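Local atomic coordinates of ubiquinol-cytochrome C chaperone (Brucella abortus NCTC 8038, PDB entry 6RWT), a protein that is a bacterial homolog of the assembly factor Cbp3 and probably acts as a chaperone for newly made cytochrome b during assembly of respiratory complex III. Residues Tyr34-Val39 with Trp142-Tyr147; Gln38-Pro43 with Arg133-Asp138; Asp157-Ile162 with Ile172-Val177. All coordinates share one frame; numbering follows the deposited sequence.

Interaction 1. Residues Tyr34-Val39 with Trp142-Tyr147; sequences YAQFQV and WPHACY
An aromatic cluster of Phe-37, His-144 and Tyr-147 joins the loop between helices 2-28 and 43-61 to the start of helix 145-161. Tyr-147 lays its CB over one face of the Phe-37 ring, toward the rim, 4.2 Å from the ring centroid. The two rings themselves meet obliquely, with Phe-37 CZ 3.7 Å from Tyr-147 CD1. The His-144 and Phe-37 rings are near parallel, 22° apart, but slid so far that they barely overlap. The CA of Phe-37 sits over the His-144 face in a CH-pi contact. Gln-36 O lies over a face of the same imidazole, 3.2 Å from His-144 CE1. A water at the imidazole edge bridges His-144 NE2 and Gln-36 NE2, while Gln-36 OE1 is bound by Arg-32. Trp-142 NE1 donates to Phe-37 O at 2.9 Å, with the oxygen in the indole plane and an N-H...O angle of 140°. Val-39 CG2 packs at the indole edge, 4.0 Å from Trp-142 CZ2. Two type I beta turns thus meet, Ala-35 to Gln-38 and Trp-142 to Ala-145. The second leads into helix 145-161, whose Tyr-147 completes the cluster, in loop-to-helix-start packing of an all-helical fold.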
loop_
_atom_site.group_PDB
_atom_site.type_symbol
_atom_site.label_atom_id
_atom_site.label_comp_id
_atom_site.label_asym_id
_atom_site.label_seq_id
_atom_site.Cartn_x
_atom_site.Cartn_y
_atom_site.Cartn_z
ATOM N N TYR A 34 -9.455 1.535 -12.677
ATOM C CA TYR A 34 -10.634 0.703 -12.911
ATOM C C TYR A 34 -11.299 0.977 -14.269
ATOM O O TYR A 34 -11.941 0.094 -14.847
ATOM C CB TYR A 34 -11.636 0.898 -11.766
ATOM C CG TYR A 34 -11.010 0.729 -10.384
ATOM C CD1 TYR A 34 -10.832 -0.542 -9.814
ATOM C CD2 TYR A 34 -10.544 1.833 -9.673
ATOM C CE1 TYR A 34 -10.239 -0.690 -8.557
ATOM C CE2 TYR A 34 -9.952 1.696 -8.422
ATOM C CZ TYR A 34 -9.800 0.433 -7.863
ATOM O OH TYR A 34 -9.209 0.309 -6.615
ATOM N N ALA A 35 -11.162 2.196 -14.769
ATOM C CA ALA A 35 -11.645 2.515 -16.105
ATOM C C ALA A 35 -10.584 2.053 -17.126
ATOM O O ALA A 35 -10.591 0.881 -17.514
ATOM C CB ALA A 35 -11.987 3.996 -16.222
ATOM N N GLN A 36 -9.648 2.915 -17.513
ATOM C CA GLN A 36 -8.731 2.592 -18.614
ATOM C C GLN A 36 -7.875 1.337 -18.384
ATOM O O GLN A 36 -7.744 0.520 -19.289
ATOM C CB GLN A 36 -7.826 3.784 -18.962
ATOM C CG GLN A 36 -6.952 3.539 -20.192
ATOM C CD GLN A 36 -6.117 4.736 -20.606
ATOM O OE1 GLN A 36 -5.999 5.720 -19.875
ATOM N NE2 GLN A 36 -5.522 4.650 -21.793
ATOM N N PHE A 37 -7.311 1.174 -17.180
ATOM C CA PHE A 37 -6.334 0.094 -16.944
ATOM C C PHE A 37 -6.960 -1.296 -16.751
ATOM O O PHE A 37 -6.236 -2.293 -16.753
ATOM C CB PHE A 37 -5.413 0.402 -15.746
ATOM C CG PHE A 37 -4.475 1.580 -15.927
ATOM C CD1 PHE A 37 -4.448 2.369 -17.087
ATOM C CD2 PHE A 37 -3.613 1.921 -14.879
ATOM C CE1 PHE A 37 -3.576 3.447 -17.191
ATOM C CE2 PHE A 37 -2.745 2.996 -14.985
ATOM C CZ PHE A 37 -2.723 3.758 -16.146
ATOM N N GLN A 38 -8.283 -1.360 -16.556
ATOM C CA GLN A 38 -9.013 -2.629 -16.407
ATOM C C GLN A 38 -8.617 -3.442 -15.159
ATOM O O GLN A 38 -8.698 -4.680 -15.159
ATOM C CB GLN A 38 -8.920 -3.488 -17.689
ATOM C CG GLN A 38 -9.410 -2.782 -18.951
ATOM C CD GLN A 38 -10.883 -2.405 -18.907
ATOM O OE1 GLN A 38 -11.261 -1.306 -19.315
ATOM N NE2 GLN A 38 -11.726 -3.313 -18.417
ATOM N N VAL A 39 -8.222 -2.746 -14.089
ATOM C CA VAL A 39 -8.181 -3.375 -12.755
ATOM C C VAL A 39 -9.644 -3.685 -12.376
ATOM O O VAL A 39 -10.503 -2.813 -12.497
ATOM C CB VAL A 39 -7.505 -2.489 -11.680
ATOM C CG1 VAL A 39 -7.592 -3.154 -10.307
ATOM C CG2 VAL A 39 -6.046 -2.223 -12.035
ATOM N N TRP A 142 -1.493 -8.626 -20.290
ATOM C CA TRP A 142 -2.337 -7.514 -19.829
ATOM C C TRP A 142 -1.814 -6.220 -20.457
ATOM O O TRP A 142 -0.758 -5.738 -20.044
ATOM C CB TRP A 142 -2.295 -7.434 -18.296
ATOM C CG TRP A 142 -3.116 -6.320 -17.659
ATOM C CD1 TRP A 142 -4.152 -5.630 -18.217
ATOM C CD2 TRP A 142 -2.987 -5.828 -16.315
ATOM N NE1 TRP A 142 -4.659 -4.714 -17.317
ATOM C CE2 TRP A 142 -3.960 -4.818 -16.142
ATOM C CE3 TRP A 142 -2.131 -6.135 -15.242
ATOM C CZ2 TRP A 142 -4.106 -4.113 -14.936
ATOM C CZ3 TRP A 142 -2.278 -5.438 -14.048
ATOM C CH2 TRP A 142 -3.260 -4.438 -13.905
ATOM N N PRO A 143 -2.538 -5.653 -21.456
ATOM C CA PRO A 143 -2.060 -4.455 -22.170
ATOM C C PRO A 143 -1.646 -3.260 -21.306
ATOM O O PRO A 143 -0.730 -2.532 -21.689
ATOM C CB PRO A 143 -3.251 -4.074 -23.059
ATOM C CG PRO A 143 -3.954 -5.361 -23.309
ATOM C CD PRO A 143 -3.772 -6.188 -22.069
ATOM N N HIS A 144 -2.302 -3.070 -20.157
ATOM C CA HIS A 144 -2.026 -1.918 -19.284
ATOM C C HIS A 144 -1.073 -2.186 -18.101
ATOM O O HIS A 144 -0.847 -1.287 -17.287
ATOM C CB HIS A 144 -3.355 -1.315 -18.804
ATOM C CG HIS A 144 -4.182 -0.744 -19.914
ATOM N ND1 HIS A 144 -5.168 -1.464 -20.553
ATOM C CD2 HIS A 144 -4.155 0.472 -20.512
ATOM C CE1 HIS A 144 -5.718 -0.714 -21.494
ATOM N NE2 HIS A 144 -5.121 0.465 -21.489
ATOM N N ALA A 145 -0.502 -3.388 -18.012
ATOM C CA ALA A 145 0.466 -3.713 -16.944
ATOM C C ALA A 145 1.698 -2.802 -16.927
ATOM O O ALA A 145 2.144 -2.399 -15.860
ATOM C CB ALA A 145 0.898 -5.174 -17.022
ATOM N N CYS A 146 2.241 -2.488 -18.101
ATOM C CA CYS A 146 3.397 -1.581 -18.201
ATOM C C CYS A 146 3.059 -0.125 -17.828
ATOM O O CYS A 146 3.920 0.606 -17.341
ATOM C CB CYS A 146 4.008 -1.654 -19.602
ATOM S SG CYS A 146 4.785 -3.250 -19.961
ATOM N N TYR A 147 1.814 0.284 -18.063
ATOM C CA TYR A 147 1.294 1.597 -17.616
ATOM C C TYR A 147 1.239 1.687 -16.081
ATOM O O TYR A 147 1.688 2.675 -15.479
ATOM C CB TYR A 147 -0.129 1.826 -18.148
ATOM C CG TYR A 147 -0.288 2.819 -19.274
ATOM C CD1 TYR A 147 -0.357 4.185 -19.008
ATOM C CD2 TYR A 147 -0.436 2.397 -20.596
ATOM C CE1 TYR A 147 -0.530 5.109 -20.028
ATOM C CE2 TYR A 147 -0.612 3.314 -21.625
ATOM C CZ TYR A 147 -0.659 4.671 -21.335
ATOM O OH TYR A 147 -0.829 5.598 -22.339
HETATM O O HOH W 1 -5.687 2.444 -23.402
#

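Interaction 2. Residues Gln38-Pro43 with Arg133-Asp138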
loop_
_atom_site.group_PDB
_atom_site.type_symbol
_atom_site.label_atom_id
_atom_site.label_comp_id
_atom_site.label_asym_id
_atom_site.label_seq_id
_atom_site.Cartn_x
_atom_site.Cartn_y
_atom_site.Cartn_z
ATOM N N GLN A 38 -8.283 -1.360 -16.556
ATOM C CA GLN A 38 -9.013 -2.629 -16.407
ATOM C C GLN A 38 -8.617 -3.442 -15.159
ATOM O O GLN A 38 -8.698 -4.680 -15.159
ATOM C CB GLN A 38 -8.920 -3.488 -17.689
ATOM C CG GLN A 38 -9.410 -2.782 -18.951
ATOM C CD GLN A 38 -10.883 -2.405 -18.907
ATOM O OE1 GLN A 38 -11.261 -1.306 -19.315
ATOM N NE2 GLN A 38 -11.726 -3.313 -18.417
ATOM N N VAL A 39 -8.222 -2.746 -14.089
ATOM C CA VAL A 39 -8.181 -3.375 -12.755
ATOM C C VAL A 39 -9.644 -3.685 -12.376
ATOM O O VAL A 39 -10.503 -2.813 -12.497
ATOM C CB VAL A 39 -7.505 -2.489 -11.680
ATOM C CG1 VAL A 39 -7.592 -3.154 -10.307
ATOM C CG2 VAL A 39 -6.046 -2.223 -12.035
ATOM N N PRO A 40 -9.939 -4.922 -11.940
ATOM C CA PRO A 40 -11.342 -5.241 -11.635
ATOM C C PRO A 40 -11.909 -4.396 -10.480
ATOM O O PRO A 40 -11.246 -4.249 -9.454
ATOM C CB PRO A 40 -11.291 -6.729 -11.255
ATOM C CG PRO A 40 -10.008 -7.238 -11.832
ATOM C CD PRO A 40 -9.062 -6.093 -11.747
ATOM N N ASP A 41 -13.114 -3.837 -10.648
ATOM C CA ASP A 41 -13.771 -3.067 -9.582
ATOM C C ASP A 41 -14.609 -4.051 -8.758
ATOM O O ASP A 41 -15.841 -4.060 -8.826
ATOM C CB ASP A 41 -14.614 -1.924 -10.169
ATOM C CG ASP A 41 -15.104 -0.931 -9.113
ATOM O OD1 ASP A 41 -14.874 -1.142 -7.897
ATOM O OD2 ASP A 41 -15.727 0.083 -9.511
ATOM N N THR A 42 -13.891 -4.868 -7.982
ATOM C CA THR A 42 -14.441 -5.993 -7.225
ATOM C C THR A 42 -13.800 -5.991 -5.846
ATOM O O THR A 42 -12.791 -5.303 -5.635
ATOM C CB THR A 42 -14.143 -7.334 -7.928
ATOM O OG1 THR A 42 -12.729 -7.566 -7.911
ATOM C CG2 THR A 42 -14.663 -7.316 -9.388
ATOM N N PRO A 43 -14.368 -6.742 -4.884
ATOM C CA PRO A 43 -13.695 -6.802 -3.573
ATOM C C PRO A 43 -12.190 -7.152 -3.657
ATOM O O PRO A 43 -11.361 -6.497 -3.004
ATOM C CB PRO A 43 -14.510 -7.858 -2.827
ATOM C CG PRO A 43 -15.894 -7.669 -3.368
ATOM C CD PRO A 43 -15.701 -7.373 -4.838
ATOM N N ARG A 133 0.468 -11.147 -12.626
ATOM C CA ARG A 133 0.285 -12.339 -11.779
ATOM C C ARG A 133 -0.708 -12.072 -10.640
ATOM O O ARG A 133 -1.625 -12.859 -10.409
ATOM C CB ARG A 133 1.638 -12.774 -11.197
ATOM C CG ARG A 133 1.684 -14.169 -10.598
ATOM C CD ARG A 133 3.109 -14.735 -10.592
ATOM N NE ARG A 133 4.019 -13.955 -9.736
ATOM C CZ ARG A 133 5.125 -13.298 -10.117
ATOM N NH1 ARG A 133 5.553 -13.278 -11.381
ATOM N NH2 ARG A 133 5.831 -12.638 -9.199
ATOM N N ASN A 134 -0.523 -10.952 -9.950
ATOM C CA ASN A 134 -1.338 -10.616 -8.773
ATOM C C ASN A 134 -2.733 -10.076 -9.110
ATOM O O ASN A 134 -3.696 -10.396 -8.403
ATOM C CB ASN A 134 -0.604 -9.609 -7.863
ATOM C CG ASN A 134 0.559 -10.232 -7.087
ATOM O OD1 ASN A 134 0.764 -11.454 -7.081
ATOM N ND2 ASN A 134 1.343 -9.379 -6.436
ATOM N N ILE A 135 -2.844 -9.276 -10.174
ATOM C CA ILE A 135 -4.069 -8.499 -10.458
ATOM C C ILE A 135 -4.919 -9.039 -11.621
ATOM O O ILE A 135 -6.145 -9.058 -11.514
ATOM C CB ILE A 135 -3.737 -7.002 -10.693
ATOM C CG1 ILE A 135 -2.936 -6.452 -9.502
ATOM C CG2 ILE A 135 -5.013 -6.185 -10.899
ATOM C CD1 ILE A 135 -2.293 -5.094 -9.725
ATOM N N ARG A 136 -4.285 -9.453 -12.725
ATOM C CA ARG A 136 -5.001 -10.015 -13.895
ATOM C C ARG A 136 -4.415 -11.366 -14.335
ATOM O O ARG A 136 -3.985 -11.521 -15.494
ATOM C CB ARG A 136 -5.019 -9.015 -15.065
ATOM C CG ARG A 136 -5.825 -7.742 -14.827
ATOM C CD ARG A 136 -7.304 -8.003 -14.550
ATOM N NE ARG A 136 -7.949 -8.835 -15.572
ATOM C CZ ARG A 136 -8.519 -8.387 -16.697
ATOM N NH1 ARG A 136 -8.557 -7.083 -16.975
ATOM N NH2 ARG A 136 -9.063 -9.252 -17.541
ATOM N N PRO A 137 -4.426 -12.366 -13.428
ATOM C CA PRO A 137 -3.905 -13.700 -13.761
ATOM C C PRO A 137 -4.691 -14.439 -14.851
ATOM O O PRO A 137 -4.163 -15.374 -15.459
ATOM C CB PRO A 137 -4.008 -14.456 -12.432
ATOM C CG PRO A 137 -5.119 -13.789 -11.710
ATOM C CD PRO A 137 -4.977 -12.340 -12.058
ATOM N N ASP A 138 -5.939 -14.032 -15.075
ATOM C CA ASP A 138 -6.750 -14.533 -16.191
ATOM C C ASP A 138 -6.223 -14.185 -17.600
ATOM O O ASP A 138 -6.651 -14.808 -18.565
ATOM C CB ASP A 138 -8.201 -14.041 -16.055
ATOM C CG ASP A 138 -8.316 -12.519 -16.083
ATOM O OD1 ASP A 138 -7.706 -11.855 -15.211
ATOM O OD2 ASP A 138 -9.024 -11.984 -16.967
#
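Arg-136 reaches Gln-38 through one terminal nitrogen. NH1 donates to Gln-38 O at 3.0 Å, with an N-H...O angle of 141°. The oxygen lies near the edge of the guanidinium but is tilted 23° out of its plane. The same nitrogen comes within 3.7 Å of Gln-38 CB. Further back along the arginine, CD rests against the Pro-40 ring, 3.8 Å from Pro-40 CD. The arginine therefore uses its aliphatic part on the proline and its charged end on the carbonyl.

Beside it, Ile-135 puts CG2, the branch anti to its backbone N, between two neighbours in the loop. This methyl is 4.0 Å from Val-39 CG1 and 4.1 Å from Pro-40 CD.

The contact joins the C-terminal end of helix 124-135 to the loop that leads into helix 43-61 of this all-helical chaperone fold. Arg-136 is the first residue after helix 124-135 to leave helical phi/psi. At the other end of the loop, Thr-42 is the N-cap of helix 43-61, its OG1 bonded to Gly-45 N.

A second shell sets the guanidinium. Asp-138 is gripped side-on in a salt bridge by two nitrogens. Arg-136 NE meets Asp-138 OD1 at 3.1 Å, and Arg-136 NH2 meets Asp-138 OD2 at 2.8 Å. Both oxygens use their syn lone pairs and lie in or close to the guanidinium plane, and both bonds are nearly straight. The two bonds probably limit rotation of the guanidinium, and NH1 is the nitrogen turned to the loop. The carboxylate would partly offset the arginine charge. Met-49 of helix 43-61 packs on both Val-39 and Ile-135.

Interaction 3. Residues Asp157-Ile162 with Ile172-Val177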
loop_
_atom_site.group_PDB
_atom_site.type_symbol
_atom_site.label_atom_id
_atom_site.label_comp_id
_atom_site.label_asym_id
_atom_site.label_seq_id
_atom_site.Cartn_x
_atom_site.Cartn_y
_atom_site.Cartn_z
ATOM N N ASP A 157 9.930 6.726 -6.644
ATOM C CA ASP A 157 10.846 7.868 -6.780
ATOM C C ASP A 157 10.384 9.067 -5.945
ATOM O O ASP A 157 11.173 9.648 -5.213
ATOM C CB ASP A 157 11.007 8.270 -8.255
ATOM C CG ASP A 157 11.796 7.242 -9.079
ATOM O OD1 ASP A 157 12.404 6.310 -8.508
ATOM O OD2 ASP A 157 11.819 7.379 -10.325
ATOM N N CYS A 158 9.101 9.410 -6.034
ATOM C CA CYS A 158 8.539 10.525 -5.260
ATOM C C CYS A 158 8.654 10.322 -3.751
ATOM O O CYS A 158 9.124 11.203 -3.027
ATOM C CB CYS A 158 7.076 10.748 -5.646
ATOM S SG CYS A 158 6.192 11.945 -4.611
ATOM N N LEU A 159 8.237 9.150 -3.282
ATOM C CA LEU A 159 8.326 8.837 -1.855
ATOM C C LEU A 159 9.768 8.925 -1.326
ATOM O O LEU A 159 9.990 9.449 -0.236
ATOM C CB LEU A 159 7.709 7.461 -1.550
ATOM C CG LEU A 159 6.176 7.355 -1.659
ATOM C CD1 LEU A 159 5.750 5.894 -1.683
ATOM C CD2 LEU A 159 5.452 8.104 -0.542
ATOM N N ARG A 160 10.731 8.438 -2.109
ATOM C CA ARG A 160 12.149 8.440 -1.713
ATOM C C ARG A 160 12.704 9.853 -1.506
ATOM O O ARG A 160 13.553 10.072 -0.632
ATOM C CB ARG A 160 12.991 7.705 -2.761
ATOM C CG ARG A 160 14.455 7.506 -2.377
ATOM C CD ARG A 160 15.105 6.422 -3.225
ATOM N NE ARG A 160 15.031 6.733 -4.650
ATOM C CZ ARG A 160 15.313 5.883 -5.645
ATOM N NH1 ARG A 160 15.709 4.627 -5.404
ATOM N NH2 ARG A 160 15.194 6.297 -6.907
ATOM N N GLU A 161 12.219 10.798 -2.307
ATOM C CA GLU A 161 12.692 12.187 -2.248
ATOM C C GLU A 161 12.085 13.010 -1.107
ATOM O O GLU A 161 12.616 14.068 -0.768
ATOM C CB GLU A 161 12.434 12.893 -3.580
ATOM C CG GLU A 161 13.338 12.431 -4.708
ATOM C CD GLU A 161 13.273 13.362 -5.902
ATOM O OE1 GLU A 161 12.154 13.616 -6.404
ATOM O OE2 GLU A 161 14.338 13.845 -6.335
ATOM N N ILE A 162 10.983 12.545 -0.520
ATOM C CA ILE A 162 10.428 13.189 0.676
ATOM C C ILE A 162 11.422 12.941 1.822
ATOM O O ILE A 162 11.899 11.815 1.991
ATOM C CB ILE A 162 9.019 12.644 1.050
ATOM C CG1 ILE A 162 8.022 12.829 -0.110
ATOM C CG2 ILE A 162 8.467 13.363 2.281
ATOM C CD1 ILE A 162 6.680 12.133 0.074
ATOM N N ILE A 172 2.968 12.749 3.312
ATOM C CA ILE A 172 3.074 11.702 2.283
ATOM C C ILE A 172 2.291 12.128 1.031
ATOM O O ILE A 172 1.253 12.796 1.133
ATOM C CB ILE A 172 2.573 10.334 2.826
ATOM C CG1 ILE A 172 2.937 9.181 1.879
ATOM C CG2 ILE A 172 1.060 10.332 3.094
ATOM C CD1 ILE A 172 2.708 7.797 2.478
ATOM N N SER A 173 2.800 11.763 -0.147
ATOM C CA SER A 173 2.049 11.936 -1.393
ATOM C C SER A 173 2.409 10.859 -2.417
ATOM O O SER A 173 3.507 10.282 -2.382
ATOM C CB SER A 173 2.247 13.347 -1.981
ATOM O OG SER A 173 3.609 13.621 -2.240
ATOM N N TYR A 174 1.450 10.577 -3.293
ATOM C CA TYR A 174 1.610 9.689 -4.441
ATOM C C TYR A 174 1.443 10.513 -5.718
ATOM O O TYR A 174 0.959 11.656 -5.689
ATOM C CB TYR A 174 0.561 8.565 -4.405
ATOM C CG TYR A 174 0.767 7.592 -3.253
ATOM C CD1 TYR A 174 0.380 7.918 -1.948
ATOM C CD2 TYR A 174 1.387 6.354 -3.454
ATOM C CE1 TYR A 174 0.587 7.031 -0.894
ATOM C CE2 TYR A 174 1.594 5.469 -2.407
ATOM C CZ TYR A 174 1.202 5.807 -1.117
ATOM O OH TYR A 174 1.409 4.930 -0.052
ATOM N N MET A 175 1.834 9.922 -6.839
ATOM C CA MET A 175 1.660 10.575 -8.136
ATOM C C MET A 175 0.176 10.594 -8.537
ATOM O O MET A 175 -0.600 9.744 -8.092
ATOM C CB MET A 175 2.498 9.868 -9.206
ATOM C CG MET A 175 4.005 9.834 -8.937
ATOM S SD MET A 175 4.831 11.437 -8.786
ATOM C CE MET A 175 4.598 12.079 -10.442
ATOM N N ASP A 176 -0.223 11.589 -9.329
ATOM C CA ASP A 176 -1.550 11.629 -9.968
ATOM C C ASP A 176 -1.503 10.695 -11.182
ATOM O O ASP A 176 -0.881 11.011 -12.197
ATOM C CB ASP A 176 -1.900 13.077 -10.391
ATOM C CG ASP A 176 -3.261 13.213 -11.119
ATOM O OD1 ASP A 176 -3.967 12.211 -11.375
ATOM O OD2 ASP A 176 -3.621 14.366 -11.461
ATOM N N VAL A 177 -2.182 9.552 -11.083
ATOM C CA VAL A 177 -2.194 8.560 -12.164
ATOM C C VAL A 177 -2.666 9.117 -13.525
ATOM O O VAL A 177 -2.240 8.617 -14.562
ATOM C CB VAL A 177 -2.981 7.276 -11.752
ATOM C CG1 VAL A 177 -4.481 7.530 -11.707
ATOM C CG2 VAL A 177 -2.651 6.114 -12.686
#
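Leu-159 and Cys-158, near the C-terminal end of helix 145-161, meet the extended segment 172-177 that returns along this helix in the all-helical fold. Leu-159 CD2 sits in the hollow between Ile-172 and Ser-173, 3.7 Å from Ile-172 CG1 and 3.5 Å from Ser-173 O. The Leu-159 and Ile-172 side chains run obliquely past each other. The other methyl of the leucine, CD1, approaches the Tyr-174 ring at an oblique angle, 4.2 Å from Tyr-174 CE2. Tyr-174 starts away from the helix at CB, but its ring comes back nearer. Its hydroxyl is bonded to His-53 O on helix 43-61, and Leu-56 of that helix touches both Leu-159 and Tyr-174.

Cys-158 fits between Ser-173 and Met-175. Its SG is anti to the backbone N (chi1 172°) and lies 3.9 Å from both Ser-173 O and Ser-173 OG. Its CB meets Met-175 SD, which a bend at chi2 of the methionine sets beside it. Just past the helix end, Ile-162 points toward the segment. Its tip lies against Ser-173, with Ile-162 CD1 3.9 Å from Ser-173 N and 4.1 Å from Ser-173 OG.

In the fold
From the N terminus, helix 2-28 leads into the loop that carries 34-39 and 38-43. Both interaction 1 and interaction 2 start here and share Gln-38 and Val-39. Interaction 2 closes a long excursion through helices 43-61, 66-89, 100-120 and 124-135. Interaction 1 runs slightly further, to the start of helix 145-161, and the two nearly nest. They touch where Trp-142 packs on Ile-135 and Arg-136, and Tyr-34 on Pro-40 and Asp-41. Interaction 3 follows in series. It closes a short loop through helix 164-168 onto the far end of helix 145-161. Its centre is about 20 Å from that of interaction 1, yet Val-177 reaches Phe-37. Interactions 2 and 3 do not touch.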